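Long-range contacts in cytokinin riboside 5'-monophosphate phosphoribohydrolase (Corynebacterium glutamicum, PDB 5ZBL), which belongs to the SLOG clan of Rossmann-like proteins, built on a parallel beta-sheet between helices and crystallised as a two-chain assembly: residues T17-L21 against V52-V58; V72-L77 against D95-R99; P138-D143 against L172-P178. All coordinates share one frame; numbering follows the deposited sequence.

Interaction 1 (T17-L21 against V52-V58); sequences TGSAL and VGLMGIV. With PO4 (phosphate ion), chain G.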
ATOM      1  N   THR A  17      -3.922  11.655  -0.690  1.00 25.69           N
ATOM      2  CA  THR A  17      -5.212  11.814  -0.050  1.00 29.37           C
ATOM      3  C   THR A  17      -6.380  11.277  -0.877  1.00 28.84           C
ATOM      4  O   THR A  17      -6.261  10.984  -2.039  1.00 26.44           O
ATOM      5  CB  THR A  17      -5.432  13.291   0.291  1.00 32.65           C
ATOM      6  OG1 THR A  17      -6.573  13.455   1.144  1.00 34.08           O
ATOM      7  CG2 THR A  17      -5.568  14.144  -0.976  1.00 33.89           C
ATOM      8  N   GLY A  18      -7.519  11.103  -0.240  1.00 31.26           N
ATOM      9  CA  GLY A  18      -8.682  10.508  -0.923  1.00 33.78           C
ATOM     10  C   GLY A  18      -9.262  11.202  -2.146  1.00 33.40           C
ATOM     11  O   GLY A  18      -9.216  12.438  -2.280  1.00 34.05           O
ATOM     12  N   SER A  19      -9.842  10.405  -3.035  1.00 35.27           N
ATOM     13  CA  SER A  19     -10.691  10.963  -4.110  1.00 38.34           C
ATOM     14  C   SER A  19     -12.136  11.023  -3.640  1.00 37.48           C
ATOM     15  O   SER A  19     -13.016  11.314  -4.441  1.00 42.99           O
ATOM     16  CB  SER A  19     -10.609  10.128  -5.378  1.00 37.39           C
ATOM     17  OG  SER A  19     -10.921   8.801  -5.026  1.00 43.04           O
ATOM     18  N   ALA A  20     -12.385  10.716  -2.367  1.00 36.07           N
ATOM     19  CA  ALA A  20     -13.647  11.047  -1.712  1.00 35.53           C
ATOM     20  C   ALA A  20     -13.389  12.215  -0.725  1.00 38.33           C
ATOM     21  O   ALA A  20     -12.258  12.465  -0.314  1.00 40.52           O
ATOM     22  CB  ALA A  20     -14.205   9.837  -0.986  1.00 32.03           C
ATOM     23  N   LEU A  21     -14.450  12.952  -0.402  1.00 42.00           N
ATOM     24  CA  LEU A  21     -14.415  14.018   0.596  1.00 39.47           C
ATOM     25  C   LEU A  21     -14.503  13.494   1.993  1.00 36.47           C
ATOM     26  O   LEU A  21     -14.077  14.159   2.940  1.00 40.35           O
ATOM     27  CB  LEU A  21     -15.568  14.998   0.380  1.00 41.82           C
ATOM     28  CG  LEU A  21     -15.528  15.812  -0.935  1.00 42.77           C
ATOM     29  CD1 LEU A  21     -16.892  16.421  -1.206  1.00 41.22           C
ATOM     30  CD2 LEU A  21     -14.442  16.885  -0.910  1.00 40.52           C
ATOM     31  N   VAL A  52     -11.383  15.691  -7.614  1.00 43.44           N
ATOM     32  CA  VAL A  52     -12.501  15.355  -6.713  1.00 44.01           C
ATOM     33  C   VAL A  52     -11.942  14.914  -5.361  1.00 43.48           C
ATOM     34  O   VAL A  52     -10.741  14.579  -5.206  1.00 38.26           O
ATOM     35  CB  VAL A  52     -13.447  14.274  -7.271  1.00 45.08           C
ATOM     36  CG1 VAL A  52     -14.288  14.854  -8.400  1.00 51.08           C
ATOM     37  CG2 VAL A  52     -12.694  13.036  -7.726  1.00 43.60           C
ATOM     38  N   GLY A  53     -12.828  14.976  -4.387  1.00 36.73           N
ATOM     39  CA  GLY A  53     -12.499  14.703  -3.032  1.00 38.95           C
ATOM     40  C   GLY A  53     -11.467  15.657  -2.494  1.00 34.99           C
ATOM     41  O   GLY A  53     -11.361  16.785  -2.936  1.00 38.44           O
ATOM     42  N   LEU A  54     -10.708  15.167  -1.535  1.00 32.27           N
ATOM     43  CA  LEU A  54      -9.714  15.953  -0.842  1.00 33.56           C
ATOM     44  C   LEU A  54      -8.542  16.234  -1.752  1.00 34.49           C
ATOM     45  O   LEU A  54      -7.826  17.177  -1.516  1.00 36.98           O
ATOM     46  CB  LEU A  54      -9.226  15.201   0.393  1.00 35.80           C
ATOM     47  CG  LEU A  54     -10.271  14.823   1.460  1.00 38.01           C
ATOM     48  CD1 LEU A  54      -9.500  14.203   2.609  1.00 35.47           C
ATOM     49  CD2 LEU A  54     -11.163  16.002   1.952  1.00 36.24           C
ATOM     50  N   MET A  55      -8.343  15.405  -2.779  1.00 36.72           N
ATOM     51  CA  MET A  55      -7.399  15.714  -3.847  1.00 39.85           C
ATOM     52  C   MET A  55      -7.748  17.074  -4.452  1.00 37.88           C
ATOM     53  O   MET A  55      -6.917  17.966  -4.424  1.00 34.73           O
ATOM     54  CB  MET A  55      -7.343  14.612  -4.904  1.00 40.50           C
ATOM     55  CG  MET A  55      -6.363  13.482  -4.573  1.00 50.27           C
ATOM     56  SD  MET A  55      -6.324  12.188  -5.865  1.00 55.01           S
ATOM     57  CE  MET A  55      -4.782  12.667  -6.625  1.00 54.24           C
ATOM     58  N   GLY A  56      -8.988  17.246  -4.911  1.00 37.09           N
ATOM     59  CA  GLY A  56      -9.478  18.538  -5.443  1.00 38.40           C
ATOM     60  C   GLY A  56      -9.378  19.680  -4.424  1.00 39.23           C
ATOM     61  O   GLY A  56      -8.872  20.765  -4.721  1.00 39.49           O
ATOM     62  N   ILE A  57      -9.801  19.406  -3.196  1.00 37.78           N
ATOM     63  CA  ILE A  57      -9.750  20.405  -2.159  1.00 36.16           C
ATOM     64  C   ILE A  57      -8.330  20.912  -1.892  1.00 36.36           C
ATOM     65  O   ILE A  57      -8.123  22.122  -1.788  1.00 37.31           O
ATOM     66  CB  ILE A  57     -10.289  19.852  -0.850  1.00 35.64           C
ATOM     67  CG1 ILE A  57     -11.786  19.514  -0.957  1.00 41.15           C
ATOM     68  CG2 ILE A  57     -10.032  20.830   0.268  1.00 36.22           C
ATOM     69  CD1 ILE A  57     -12.706  20.664  -1.309  1.00 40.12           C
ATOM     70  N   VAL A  58      -7.373  19.997  -1.701  1.00 34.94           N
ATOM     71  CA  VAL A  58      -6.004  20.406  -1.332  1.00 35.18           C
ATOM     72  C   VAL A  58      -5.287  21.164  -2.496  1.00 33.20           C
ATOM     73  O   VAL A  58      -4.577  22.130  -2.276  1.00 35.66           O
ATOM     74  CB  VAL A  58      -5.158  19.217  -0.739  1.00 35.23           C
ATOM     75  CG1 VAL A  58      -4.692  18.258  -1.815  1.00 35.98           C
ATOM     76  CG2 VAL A  58      -3.945  19.721   0.031  1.00 33.23           C
TER
HETATM   77  P   PO4 G 303      -8.128   6.692  -2.725  1.00 36.81           P
HETATM   78  O1  PO4 G 303      -9.463   7.363  -2.587  1.00 34.95           O
HETATM   79  O2  PO4 G 303      -7.505   7.121  -4.038  1.00 38.72           O
HETATM   80  O3  PO4 G 303      -7.218   7.141  -1.608  1.00 36.73           O
HETATM   81  O4  PO4 G 303      -8.356   5.220  -2.703  1.00 41.25           O
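T17 and L54 meet with their side chains crossing at about a right angle. On T17, chi1 of -169° sets OG1 beside the carbonyl carbon, where it lies 3.3 Å from L54 CB, while its hydrogen-bonding partner is the carbonyl of P114. The other branch turns to the start of helix 53-64: T17 CG2 sits 3.5 Å from M55 N and packs alongside M55 CG. L54 lies against the loop, CD1 3.4 Å from T17 OG1 and CD2 3.6 Å from L21 O. L21 closes the far end, as its CD2 lies against the backbone of G53 and 3.7 Å from I57 CG1. Between these side chains the backbones come very near, A20 and G53 having their CA atoms 4.1 Å apart. The helix start offers its amides to the loop: M55 N donates to G18 O at 3.1 Å, nearly along the C=O axis, and L54 N makes a weak bond to A20 O. S19 N and S19 OG both bind O1 of a phosphate ion, which T119 OG1 and G118 N at the start of helix 117-130 also hold. The chemistry implies a loop whose carbonyls accept from the first amides of a helix, while the S19 amide faces an anion; the phosphate, probably from the crystallisation liquor, only marks a spot that suits negative charge.

Interaction 2 (V72-L77 against D95-R99); sequences VITESL and DMHIR. With SO4 (sulfate ion), chain H.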
ATOM      1  N   VAL A  72       0.627  14.867 -11.077  1.00 38.92           N
ATOM      2  CA  VAL A  72       1.208  13.752 -11.830  1.00 37.82           C
ATOM      3  C   VAL A  72       0.097  12.681 -11.973  1.00 39.47           C
ATOM      4  O   VAL A  72      -0.372  12.110 -10.993  1.00 37.08           O
ATOM      5  CB  VAL A  72       2.479  13.180 -11.150  1.00 36.87           C
ATOM      6  CG1 VAL A  72       3.194  12.174 -12.049  1.00 40.99           C
ATOM      7  CG2 VAL A  72       3.439  14.299 -10.819  1.00 34.66           C
ATOM      8  N   ILE A  73      -0.303  12.443 -13.223  1.00 40.71           N
ATOM      9  CA  ILE A  73      -1.406  11.591 -13.585  1.00 38.91           C
ATOM     10  C   ILE A  73      -0.976  10.715 -14.749  1.00 37.18           C
ATOM     11  O   ILE A  73       0.055  10.959 -15.350  1.00 37.62           O
ATOM     12  CB  ILE A  73      -2.609  12.487 -13.934  1.00 41.89           C
ATOM     13  CG1 ILE A  73      -3.913  11.697 -13.901  1.00 44.75           C
ATOM     14  CG2 ILE A  73      -2.420  13.186 -15.280  1.00 42.06           C
ATOM     15  CD1 ILE A  73      -5.132  12.593 -13.794  1.00 47.10           C
ATOM     16  N   THR A  74      -1.738   9.663 -15.049  1.00 40.49           N
ATOM     17  CA  THR A  74      -1.446   8.752 -16.192  1.00 39.95           C
ATOM     18  C   THR A  74      -2.396   9.014 -17.322  1.00 44.26           C
ATOM     19  O   THR A  74      -3.462   9.588 -17.094  1.00 41.68           O
ATOM     20  CB  THR A  74      -1.664   7.297 -15.812  1.00 37.33           C
ATOM     21  OG1 THR A  74      -3.051   7.109 -15.471  1.00 40.36           O
ATOM     22  CG2 THR A  74      -0.795   6.898 -14.616  1.00 37.80           C
ATOM     23  N   GLU A  75      -2.034   8.569 -18.534  1.00 51.42           N
ATOM     24  CA  GLU A  75      -2.965   8.605 -19.680  1.00 55.25           C
ATOM     25  C   GLU A  75      -4.293   7.937 -19.360  1.00 53.97           C
ATOM     26  O   GLU A  75      -5.337   8.506 -19.671  1.00 56.01           O
ATOM     27  CB  GLU A  75      -2.369   7.974 -20.962  1.00 60.27           C
ATOM     28  CG  GLU A  75      -2.004   8.982 -22.036  1.00 62.96           C
ATOM     29  CD  GLU A  75      -3.198   9.694 -22.623  1.00 64.56           C
ATOM     30  OE1 GLU A  75      -3.889   9.121 -23.487  1.00 70.75           O
ATOM     31  OE2 GLU A  75      -3.437  10.842 -22.227  1.00 72.23           O
ATOM     32  N   SER A  76      -4.253   6.738 -18.753  1.00 55.20           N
ATOM     33  CA  SER A  76      -5.500   6.027 -18.391  1.00 54.79           C
ATOM     34  C   SER A  76      -6.466   6.905 -17.636  1.00 51.38           C
ATOM     35  O   SER A  76      -7.544   7.188 -18.123  1.00 55.91           O
ATOM     36  CB  SER A  76      -5.225   4.767 -17.578  1.00 56.58           C
ATOM     37  OG  SER A  76      -5.137   3.645 -18.434  1.00 64.26           O
ATOM     38  N   LEU A  77      -6.060   7.370 -16.455  1.00 56.50           N
ATOM     39  CA  LEU A  77      -6.910   8.244 -15.607  1.00 54.62           C
ATOM     40  C   LEU A  77      -7.286   9.548 -16.321  1.00 56.55           C
ATOM     41  O   LEU A  77      -8.387  10.058 -16.137  1.00 58.44           O
ATOM     42  CB  LEU A  77      -6.219   8.572 -14.280  1.00 54.70           C
ATOM     43  CG  LEU A  77      -5.776   7.406 -13.376  1.00 53.76           C
ATOM     44  CD1 LEU A  77      -4.964   7.943 -12.215  1.00 52.83           C
ATOM     45  CD2 LEU A  77      -6.942   6.556 -12.856  1.00 54.87           C
ATOM     46  N   ASP A  95       2.387   5.282 -17.302  1.00 42.61           N
ATOM     47  CA  ASP A  95       1.769   4.324 -16.354  1.00 39.49           C
ATOM     48  C   ASP A  95       1.894   4.730 -14.907  1.00 39.97           C
ATOM     49  O   ASP A  95       2.573   5.709 -14.573  1.00 42.77           O
ATOM     50  CB  ASP A  95       2.314   2.914 -16.577  1.00 40.86           C
ATOM     51  CG  ASP A  95       3.778   2.819 -16.374  1.00 44.08           C
ATOM     52  OD1 ASP A  95       4.234   3.193 -15.271  1.00 52.59           O
ATOM     53  OD2 ASP A  95       4.483   2.365 -17.306  1.00 44.88           O
ATOM     54  N   MET A  96       1.216   3.968 -14.060  1.00 43.57           N
ATOM     55  CA  MET A  96       1.110   4.217 -12.634  1.00 43.74           C
ATOM     56  C   MET A  96       2.414   4.063 -11.902  1.00 40.44           C
ATOM     57  O   MET A  96       2.652   4.757 -10.931  1.00 45.77           O
ATOM     58  CB  MET A  96       0.054   3.313 -11.989  1.00 49.14           C
ATOM     59  CG  MET A  96      -0.835   4.040 -10.983  1.00 60.87           C
ATOM     60  SD  MET A  96      -2.325   4.741 -11.742  1.00 69.69           S
ATOM     61  CE  MET A  96      -3.298   3.266 -12.100  1.00 64.54           C
ATOM     62  N   HIS A  97       3.274   3.182 -12.370  1.00 41.76           N
ATOM     63  CA  HIS A  97       4.632   3.066 -11.842  1.00 40.07           C
ATOM     64  C   HIS A  97       5.353   4.409 -11.925  1.00 40.11           C
ATOM     65  O   HIS A  97       5.861   4.929 -10.930  1.00 40.99           O
ATOM     66  CB  HIS A  97       5.401   2.033 -12.689  1.00 44.05           C
ATOM     67  CG  HIS A  97       6.755   1.652 -12.157  1.00 47.53           C
ATOM     68  ND1 HIS A  97       7.845   1.461 -12.983  1.00 52.18           N
ATOM     69  CD2 HIS A  97       7.182   1.372 -10.907  1.00 49.91           C
ATOM     70  CE1 HIS A  97       8.887   1.081 -12.264  1.00 58.15           C
ATOM     71  NE2 HIS A  97       8.511   1.019 -11.000  1.00 62.98           N
ATOM     72  N   ILE A  98       5.388   4.948 -13.145  1.00 40.93           N
ATOM     73  CA  ILE A  98       6.109   6.155 -13.449  1.00 39.30           C
ATOM     74  C   ILE A  98       5.418   7.253 -12.633  1.00 38.65           C
ATOM     75  O   ILE A  98       6.097   8.067 -11.973  1.00 31.77           O
ATOM     76  CB  ILE A  98       6.178   6.413 -14.984  1.00 39.48           C
ATOM     77  CG1 ILE A  98       7.026   5.316 -15.661  1.00 42.16           C
ATOM     78  CG2 ILE A  98       6.838   7.754 -15.300  1.00 38.21           C
ATOM     79  CD1 ILE A  98       6.857   5.246 -17.171  1.00 41.33           C
ATOM     80  N   ARG A  99       4.084   7.230 -12.565  1.00 33.13           N
ATOM     81  CA  ARG A  99       3.432   8.268 -11.777  1.00 36.27           C
ATOM     82  C   ARG A  99       4.005   8.368 -10.329  1.00 40.91           C
ATOM     83  O   ARG A  99       4.393   9.450  -9.872  1.00 38.70           O
ATOM     84  CB  ARG A  99       1.959   8.039 -11.766  1.00 38.07           C
ATOM     85  CG  ARG A  99       1.179   9.179 -11.206  1.00 37.65           C
ATOM     86  CD  ARG A  99      -0.054   8.605 -10.652  1.00 37.49           C
ATOM     87  NE  ARG A  99      -1.083   9.563 -10.390  1.00 38.25           N
ATOM     88  CZ  ARG A  99      -2.202   9.234  -9.760  1.00 42.33           C
ATOM     89  NH1 ARG A  99      -2.383   7.977  -9.314  1.00 35.83           N
ATOM     90  NH2 ARG A  99      -3.141  10.172  -9.573  1.00 42.69           N
TER
HETATM   91  S   SO4 H 304      -1.605   1.856 -15.871  1.00 71.30           S
HETATM   92  O1  SO4 H 304      -2.792   1.344 -15.132  1.00 66.36           O
HETATM   93  O2  SO4 H 304      -1.539   1.101 -17.147  1.00 77.52           O
HETATM   94  O3  SO4 H 304      -1.780   3.312 -16.107  1.00 66.01           O
HETATM   95  O4  SO4 H 304      -0.350   1.613 -15.106  1.00 53.57           O
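R99 reaches from helix 96-106 across the C-terminal end of strand 69-74, in a Rossmann-like sheet where strand 69-74 leads directly into helix 75-79. Its CB lies 4.1 Å from T74 CG2. With CG anti to the backbone N (chi1 -169°) and the chain extended as far as NE, the side chain slides past V72 in the opposite direction, and R99 CG lies 3.3 Å from V72 O and also packs on V72 CG1. CD continues beside the V72 carbonyl, and NE then donates to V72 O over 2.7 Å in a nearly straight bond. This oxygen lies close to the guanidinium plane, at its edge, although the nitrogen itself is tilted 28° from the carbonyl plane. Beyond NE, L77 crosses the arginine at about a right angle and lays CD1 over one face of the guanidinium, 3.6 Å above the plane and offset toward its rim. At the tip, NH2 is bound to the carbonyl of G48, so that two backbone oxygens from different parts of the chain fix the rotation of the group.

M96 bends at chi2 and chi3 to bring its sulfur, SD, up against both T74 CG2 (3.9 Å) and L77 CD1 (4.2 Å). Both helix starts are capped by side chains: T74 OG1 accepts from L77 N, and D95 OD1 accepts from I98 N. T74 CG2 meanwhile rests against the backbone of D95. A sulfate ion sits at the first turn of helix 96-106, where M96 N donates to its O4 at 3.0 Å with an N-H...O angle of 175°.

Interaction 3 (P138-D143 against L172-P178); sequences PVALYD and LIVESDP. With EDO (1,2-ethanediol), chain E.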
ATOM      1  N   PRO A 138      11.232  12.871   5.045  1.00 38.68           N
ATOM      2  CA  PRO A 138      10.230  12.707   6.116  1.00 37.38           C
ATOM      3  C   PRO A 138       8.873  12.264   5.582  1.00 37.15           C
ATOM      4  O   PRO A 138       8.461  12.712   4.516  1.00 34.71           O
ATOM      5  CB  PRO A 138      10.113  14.099   6.720  1.00 37.78           C
ATOM      6  CG  PRO A 138      10.648  15.025   5.681  1.00 39.48           C
ATOM      7  CD  PRO A 138      11.661  14.275   4.868  1.00 37.70           C
ATOM      8  N   VAL A 139       8.242  11.346   6.304  1.00 39.14           N
ATOM      9  CA  VAL A 139       6.863  10.889   6.006  1.00 39.74           C
ATOM     10  C   VAL A 139       6.011  11.289   7.199  1.00 41.24           C
ATOM     11  O   VAL A 139       6.382  11.025   8.348  1.00 42.07           O
ATOM     12  CB  VAL A 139       6.805   9.398   5.793  1.00 35.78           C
ATOM     13  CG1 VAL A 139       5.383   8.937   5.456  1.00 40.38           C
ATOM     14  CG2 VAL A 139       7.779   9.024   4.693  1.00 36.49           C
ATOM     15  N   ALA A 140       4.913  11.989   6.927  1.00 40.25           N
ATOM     16  CA  ALA A 140       4.062  12.507   7.986  1.00 39.81           C
ATOM     17  C   ALA A 140       2.624  12.052   7.797  1.00 37.40           C
ATOM     18  O   ALA A 140       2.101  12.068   6.685  1.00 39.02           O
ATOM     19  CB  ALA A 140       4.124  14.012   8.016  1.00 39.64           C
ATOM     20  N   LEU A 141       1.994  11.655   8.897  1.00 37.62           N
ATOM     21  CA  LEU A 141       0.586  11.300   8.908  1.00 37.97           C
ATOM     22  C   LEU A 141      -0.197  12.464   9.508  1.00 36.90           C
ATOM     23  O   LEU A 141      -0.011  12.817  10.659  1.00 37.41           O
ATOM     24  CB  LEU A 141       0.373  10.027   9.714  1.00 38.63           C
ATOM     25  CG  LEU A 141       1.214   8.811   9.365  1.00 38.49           C
ATOM     26  CD1 LEU A 141       0.772   7.655  10.255  1.00 41.17           C
ATOM     27  CD2 LEU A 141       1.073   8.469   7.893  1.00 36.92           C
ATOM     28  N   TYR A 142      -1.041  13.077   8.691  1.00 36.62           N
ATOM     29  CA  TYR A 142      -1.864  14.193   9.121  1.00 37.82           C
ATOM     30  C   TYR A 142      -3.088  13.575   9.799  1.00 37.55           C
ATOM     31  O   TYR A 142      -4.043  13.124   9.125  1.00 34.37           O
ATOM     32  CB  TYR A 142      -2.216  15.082   7.912  1.00 39.02           C
ATOM     33  CG  TYR A 142      -2.957  16.395   8.165  1.00 39.12           C
ATOM     34  CD1 TYR A 142      -2.734  17.158   9.307  1.00 35.09           C
ATOM     35  CD2 TYR A 142      -3.865  16.880   7.223  1.00 37.33           C
ATOM     36  CE1 TYR A 142      -3.383  18.351   9.492  1.00 37.01           C
ATOM     37  CE2 TYR A 142      -4.515  18.080   7.395  1.00 36.02           C
ATOM     38  CZ  TYR A 142      -4.285  18.816   8.545  1.00 40.62           C
ATOM     39  OH  TYR A 142      -4.944  20.044   8.765  1.00 37.55           O
ATOM     40  N   ASP A 143      -3.064  13.595  11.138  1.00 35.11           N
ATOM     41  CA  ASP A 143      -3.993  12.810  11.942  1.00 41.33           C
ATOM     42  C   ASP A 143      -5.340  13.521  12.238  1.00 41.67           C
ATOM     43  O   ASP A 143      -5.748  13.681  13.381  1.00 43.35           O
ATOM     44  CB  ASP A 143      -3.265  12.383  13.215  1.00 40.78           C
ATOM     45  CG  ASP A 143      -3.908  11.205  13.914  1.00 42.03           C
ATOM     46  OD1 ASP A 143      -4.551  10.351  13.248  1.00 38.92           O
ATOM     47  OD2 ASP A 143      -3.712  11.130  15.150  1.00 40.08           O
ATOM     48  N   LEU A 172       8.707   8.439  12.327  1.00 64.07           N
ATOM     49  CA  LEU A 172       7.475   8.748  11.647  1.00 59.92           C
ATOM     50  C   LEU A 172       6.805   9.979  12.275  1.00 52.33           C
ATOM     51  O   LEU A 172       6.544   9.978  13.469  1.00 59.97           O
ATOM     52  CB  LEU A 172       6.542   7.528  11.791  1.00 54.10           C
ATOM     53  CG  LEU A 172       5.136   7.699  11.260  1.00 53.74           C
ATOM     54  CD1 LEU A 172       5.203   8.074   9.785  1.00 53.17           C
ATOM     55  CD2 LEU A 172       4.351   6.424  11.495  1.00 58.74           C
ATOM     56  N   ILE A 173       6.499  11.003  11.487  1.00 43.49           N
ATOM     57  CA  ILE A 173       5.780  12.171  12.028  1.00 38.39           C
ATOM     58  C   ILE A 173       4.293  11.878  12.021  1.00 32.58           C
ATOM     59  O   ILE A 173       3.766  11.392  11.047  1.00 35.35           O
ATOM     60  CB  ILE A 173       6.096  13.454  11.235  1.00 36.33           C
ATOM     61  CG1 ILE A 173       7.610  13.768  11.272  1.00 37.76           C
ATOM     62  CG2 ILE A 173       5.353  14.624  11.787  1.00 36.39           C
ATOM     63  CD1 ILE A 173       8.069  14.472  10.024  1.00 36.27           C
ATOM     64  N   VAL A 174       3.635  12.111  13.143  1.00 35.76           N
ATOM     65  CA  VAL A 174       2.173  11.974  13.278  1.00 37.43           C
ATOM     66  C   VAL A 174       1.601  13.231  13.966  1.00 35.31           C
ATOM     67  O   VAL A 174       1.894  13.463  15.107  1.00 32.74           O
ATOM     68  CB  VAL A 174       1.818  10.755  14.146  1.00 38.43           C
ATOM     69  CG1 VAL A 174       0.286  10.584  14.252  1.00 37.67           C
ATOM     70  CG2 VAL A 174       2.509   9.511  13.595  1.00 40.92           C
ATOM     71  N   GLU A 175       0.804  14.051  13.284  1.00 34.95           N
ATOM     72  CA  GLU A 175       0.266  15.251  13.937  1.00 35.57           C
ATOM     73  C   GLU A 175      -1.145  15.590  13.454  1.00 33.51           C
ATOM     74  O   GLU A 175      -1.448  15.405  12.324  1.00 35.27           O
ATOM     75  CB  GLU A 175       1.178  16.442  13.729  1.00 36.21           C
ATOM     76  CG  GLU A 175       2.600  16.371  14.293  1.00 41.62           C
ATOM     77  CD  GLU A 175       2.759  16.153  15.811  1.00 44.87           C
ATOM     78  OE1 GLU A 175       3.897  15.758  16.183  1.00 48.40           O
ATOM     79  OE2 GLU A 175       1.812  16.347  16.624  1.00 45.53           O
ATOM     80  N   SER A 176      -2.008  16.046  14.347  1.00 35.44           N
ATOM     81  CA  SER A 176      -3.334  16.526  13.987  1.00 36.81           C
ATOM     82  C   SER A 176      -3.251  17.986  13.613  1.00 37.63           C
ATOM     83  O   SER A 176      -4.106  18.471  12.869  1.00 39.20           O
ATOM     84  CB  SER A 176      -4.309  16.353  15.138  1.00 37.72           C
ATOM     85  OG  SER A 176      -3.770  16.987  16.296  1.00 39.33           O
ATOM     86  N   ASP A 177      -2.231  18.688  14.117  1.00 39.53           N
ATOM     87  CA  ASP A 177      -2.106  20.138  13.911  1.00 40.08           C
ATOM     88  C   ASP A 177      -1.179  20.395  12.734  1.00 39.07           C
ATOM     89  O   ASP A 177      -0.048  19.846  12.701  1.00 35.21           O
ATOM     90  CB  ASP A 177      -1.555  20.824  15.158  1.00 45.75           C
ATOM     91  CG  ASP A 177      -1.497  22.330  15.025  1.00 52.15           C
ATOM     92  OD1 ASP A 177      -2.545  23.002  15.140  1.00 65.96           O
ATOM     93  OD2 ASP A 177      -0.392  22.854  14.842  1.00 63.42           O
ATOM     94  N   PRO A 178      -1.639  21.214  11.765  1.00 35.00           N
ATOM     95  CA  PRO A 178      -0.836  21.447  10.548  1.00 36.07           C
ATOM     96  C   PRO A 178       0.455  22.169  10.774  1.00 36.80           C
ATOM     97  O   PRO A 178       1.450  21.895  10.088  1.00 40.44           O
ATOM     98  CB  PRO A 178      -1.770  22.270   9.652  1.00 36.29           C
ATOM     99  CG  PRO A 178      -2.746  22.866  10.592  1.00 35.94           C
ATOM    100  CD  PRO A 178      -2.963  21.834  11.661  1.00 32.45           C
TER
HETATM  101  C1  EDO E 301      -1.114  14.275  17.925  1.00 62.01           C
HETATM  102  O1  EDO E 301       0.264  14.496  18.237  1.00 54.10           O
HETATM  103  C2  EDO E 301      -1.229  13.302  16.743  1.00 60.28           C
HETATM  104  O2  EDO E 301      -2.341  12.418  16.922  1.00 56.52           O
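The Y142 ring presents an edge to segment 172-178, with E175 O and the carbonyl carbon of D177 near its plane, while S176 O approaches obliquely, 3.5 Å from CE1. P178 lies across the end of the ring, its CD 3.9 Å from Y142 OH, and the hydroxyl is hydrogen-bonded to A30 O in helix 25-40. The ring stems from strand 139-142, which pairs in parallel, at 19°, with 173-175, one of the two edge strands of the Rossmann-like sheet within this chain. Four backbone bonds join them: I173 N to V139 O, L141 N to I173 O, E175 N to L141 O and D143 N to E175 O.

On the face that carries Y142, A140 CB meets I173 CB at 3.8 Å, and helix 178-186 packs there. On the other face, L141 crosses L172 at about a right angle, its CD1 4.0 Å from L172 CD2, and also touches V174 CG2; helix 117-130 lies over this side. Past the strand ends, W148 N and Q149 NE2 bind the D143 carboxylate. A 1,2-ethanediol bridges the segments, giving O2 to D143 OD2 at 2.6 Å and O1 to E175 OE2 at 2.9 Å.

How the interactions relate
The three contacts illustrate how contacts at a parallel sheet and at the loops and helices around it differ. Interactions 1 and 2 are neighbours, with centres about 17 Å apart, and they touch where M55 CE packs 4.2 Å from R99 NH2; helix 53-64 leads on to strand 69-74. Both also reach the second subunit, and each holds an anion probably from the crystallisation liquor, phosphate in interaction 1 and sulfate in interaction 2. Interaction 3 lies on the opposite side of the chain's centre from interaction 2, with centres about 26 Å apart. It comes within about 7 Å of interaction 1, nearest atoms, without touching, and no other chain of the assembly contacts its segments.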